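Local coordinates for protein BtGH115A (Bacteroides thetaiotaomicron, PDB 5BY3) that probably hydrolyses 4-O-methyl-glucuronic acid linkages in decorated arabinogalactans, as a family GH115 alpha-glucuronidase, at residues D705-F709 with I721-K726. Numbering follows the deposited sequence.
Sequences DKLRF and IAYETK
Phe709 and Tyr723 both hold CG between the backbone N and the carbonyl carbon (chi1 60° and 67°), which turns each ring toward the other segment. The Phe709 ring lies over Ile721, whose CB stands 4.1 Å from the ring centroid, close to the normal, a CH-pi contact; Ile721 CG2 touches Phe709 CZ at 3.7 Å. Tyr723 in turn receives Leu707 CB over one face, 4.2 Å from its ring centroid, and sets CD1 at the edge of the Phe709 ring, the two planes inclined at 48°. With an alanine at Phe709, Ile721 CG2 and Tyr723 CD1 would probably lose their aromatic neighbour, leaving a gap beside Ile694 and Leu696 of strand 689-696. Backbone pairing fixes this register: Phe709 N to Ile721 O and Ile721 N to Phe709 O, each 2.8 Å, form an antiparallel hydrogen-bonded pair, and Tyr723 N reaches Leu707 O at 3.1 Å beyond the strand ends. Beyond the Tyr723-Leu707 bond the contact turns polar. Lys706 NZ meets Glu724 OE2 at 3.2 Å in a salt bridge whose hydrogen bond is weak, and Lys726 NZ donates to a lone pair of Asp705 O at 3.0 Å. The hairpin of strands 708-713 and 719-722 in the family's C-terminal domain thus joins a buried aromatic face to a charged margin, where Glu724 is likely to offset part of the charge of Lys706, while a backbone carbonyl holds Lys726.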
loop_
_atom_site.group_PDB
_atom_site.type_symbol
_atom_site.label_atom_id
_atom_site.label_comp_id
_atom_site.label_asym_id
_atom_site.label_seq_id
_atom_site.Cartn_x
_atom_site.Cartn_y
_atom_site.Cartn_z
ATOM N N ASP A 705 10.501 -12.898 19.168
ATOM C CA ASP A 705 10.489 -13.793 18.020
ATOM C C ASP A 705 9.351 -14.780 18.253
ATOM O O ASP A 705 9.290 -15.826 17.626
ATOM C CB ASP A 705 11.851 -14.509 17.930
ATOM C CG ASP A 705 13.050 -13.557 18.183
ATOM O OD1 ASP A 705 13.168 -12.519 17.465
ATOM O OD2 ASP A 705 13.866 -13.847 19.106
ATOM N N LYS A 706 8.420 -14.459 19.147
ATOM C CA LYS A 706 7.555 -15.537 19.597
ATOM C C LYS A 706 6.118 -15.764 19.141
ATOM O O LYS A 706 5.872 -16.832 18.628
ATOM C CB LYS A 706 7.811 -15.893 21.061
ATOM C CG LYS A 706 8.986 -16.856 21.216
ATOM C CD LYS A 706 8.551 -18.319 21.061
ATOM C CE LYS A 706 8.846 -18.919 19.690
ATOM N NZ LYS A 706 8.489 -20.369 19.618
ATOM N N LEU A 707 5.175 -14.842 19.312
ATOM C CA LEU A 707 3.701 -15.179 19.076
ATOM C C LEU A 707 3.127 -16.539 19.524
ATOM O O LEU A 707 3.037 -17.497 18.721
ATOM C CB LEU A 707 3.255 -14.982 17.619
ATOM C CG LEU A 707 3.134 -13.574 17.029
ATOM C CD1 LEU A 707 2.736 -13.699 15.552
ATOM C CD2 LEU A 707 2.180 -12.698 17.829
ATOM N N ARG A 708 2.676 -16.615 20.774
ATOM C CA ARG A 708 1.990 -17.829 21.231
ATOM C C ARG A 708 0.759 -17.647 22.140
ATOM O O ARG A 708 0.493 -16.565 22.651
ATOM C CB ARG A 708 3.003 -18.826 21.819
ATOM C CG ARG A 708 3.740 -18.361 23.046
ATOM C CD ARG A 708 5.213 -18.682 22.945
ATOM N NE ARG A 708 5.901 -17.510 23.448
ATOM C CZ ARG A 708 6.482 -17.393 24.635
ATOM N NH1 ARG A 708 6.525 -18.422 25.481
ATOM N NH2 ARG A 708 7.055 -16.233 24.949
ATOM N N PHE A 709 -0.006 -18.718 22.289
ATOM C CA PHE A 709 -1.200 -18.727 23.123
ATOM C C PHE A 709 -1.277 -20.011 23.940
ATOM O O PHE A 709 -0.470 -20.904 23.752
ATOM C CB PHE A 709 -2.494 -18.492 22.298
ATOM C CG PHE A 709 -2.754 -19.512 21.212
ATOM C CD1 PHE A 709 -2.252 -19.322 19.916
ATOM C CD2 PHE A 709 -3.541 -20.644 21.468
ATOM C CE1 PHE A 709 -2.507 -20.257 18.906
ATOM C CE2 PHE A 709 -3.810 -21.580 20.459
ATOM C CZ PHE A 709 -3.293 -21.386 19.174
ATOM N N ILE A 721 1.006 -23.044 22.657
ATOM C CA ILE A 721 0.992 -23.179 21.193
ATOM C C ILE A 721 1.501 -21.916 20.484
ATOM O O ILE A 721 0.917 -20.856 20.646
ATOM C CB ILE A 721 -0.405 -23.536 20.663
ATOM C CG1 ILE A 721 -0.887 -24.879 21.248
ATOM C CG2 ILE A 721 -0.363 -23.607 19.144
ATOM C CD1 ILE A 721 -2.262 -25.315 20.766
ATOM N N ALA A 722 2.579 -22.076 19.706
ATOM C CA ALA A 722 3.258 -21.032 18.951
ATOM C C ALA A 722 2.805 -21.045 17.475
ATOM O O ALA A 722 2.523 -22.112 16.921
ATOM C CB ALA A 722 4.751 -21.276 19.022
ATOM N N TYR A 723 2.776 -19.876 16.830
ATOM C CA TYR A 723 2.315 -19.805 15.430
ATOM C C TYR A 723 3.033 -18.758 14.611
ATOM O O TYR A 723 2.639 -18.502 13.470
ATOM C CB TYR A 723 0.776 -19.629 15.306
ATOM C CG TYR A 723 0.269 -18.302 15.811
ATOM C CD1 TYR A 723 0.015 -18.098 17.174
ATOM C CD2 TYR A 723 0.063 -17.229 14.930
ATOM C CE1 TYR A 723 -0.423 -16.863 17.642
ATOM C CE2 TYR A 723 -0.366 -15.986 15.390
ATOM C CZ TYR A 723 -0.617 -15.817 16.745
ATOM O OH TYR A 723 -1.055 -14.605 17.188
ATOM N N GLU A 724 4.088 -18.161 15.173
ATOM C CA GLU A 724 4.984 -17.318 14.385
ATOM C C GLU A 724 5.622 -18.264 13.359
ATOM O O GLU A 724 5.672 -19.462 13.594
ATOM C CB GLU A 724 6.025 -16.577 15.264
ATOM C CG GLU A 724 7.321 -17.327 15.626
ATOM C CD GLU A 724 7.157 -18.568 16.521
ATOM O OE1 GLU A 724 6.098 -18.765 17.141
ATOM O OE2 GLU A 724 8.116 -19.379 16.614
ATOM N N THR A 725 6.009 -17.722 12.206
ATOM C CA THR A 725 6.783 -18.435 11.212
ATOM C C THR A 725 8.133 -17.715 11.067
ATOM O O THR A 725 8.288 -16.530 11.503
ATOM C CB THR A 725 6.088 -18.434 9.818
ATOM O OG1 THR A 725 5.888 -17.087 9.401
ATOM C CG2 THR A 725 4.782 -19.122 9.828
ATOM N N LYS A 726 9.070 -18.408 10.396
ATOM C CA LYS A 726 10.438 -17.925 10.165
ATOM C C LYS A 726 10.723 -17.985 8.685
ATOM O O LYS A 726 10.425 -18.988 8.039
ATOM C CB LYS A 726 11.490 -18.796 10.907
ATOM C CG LYS A 726 11.389 -18.875 12.441
ATOM C CD LYS A 726 11.673 -17.534 13.128
ATOM C CE LYS A 726 11.399 -17.602 14.625
ATOM N NZ LYS A 726 10.815 -16.317 15.098
#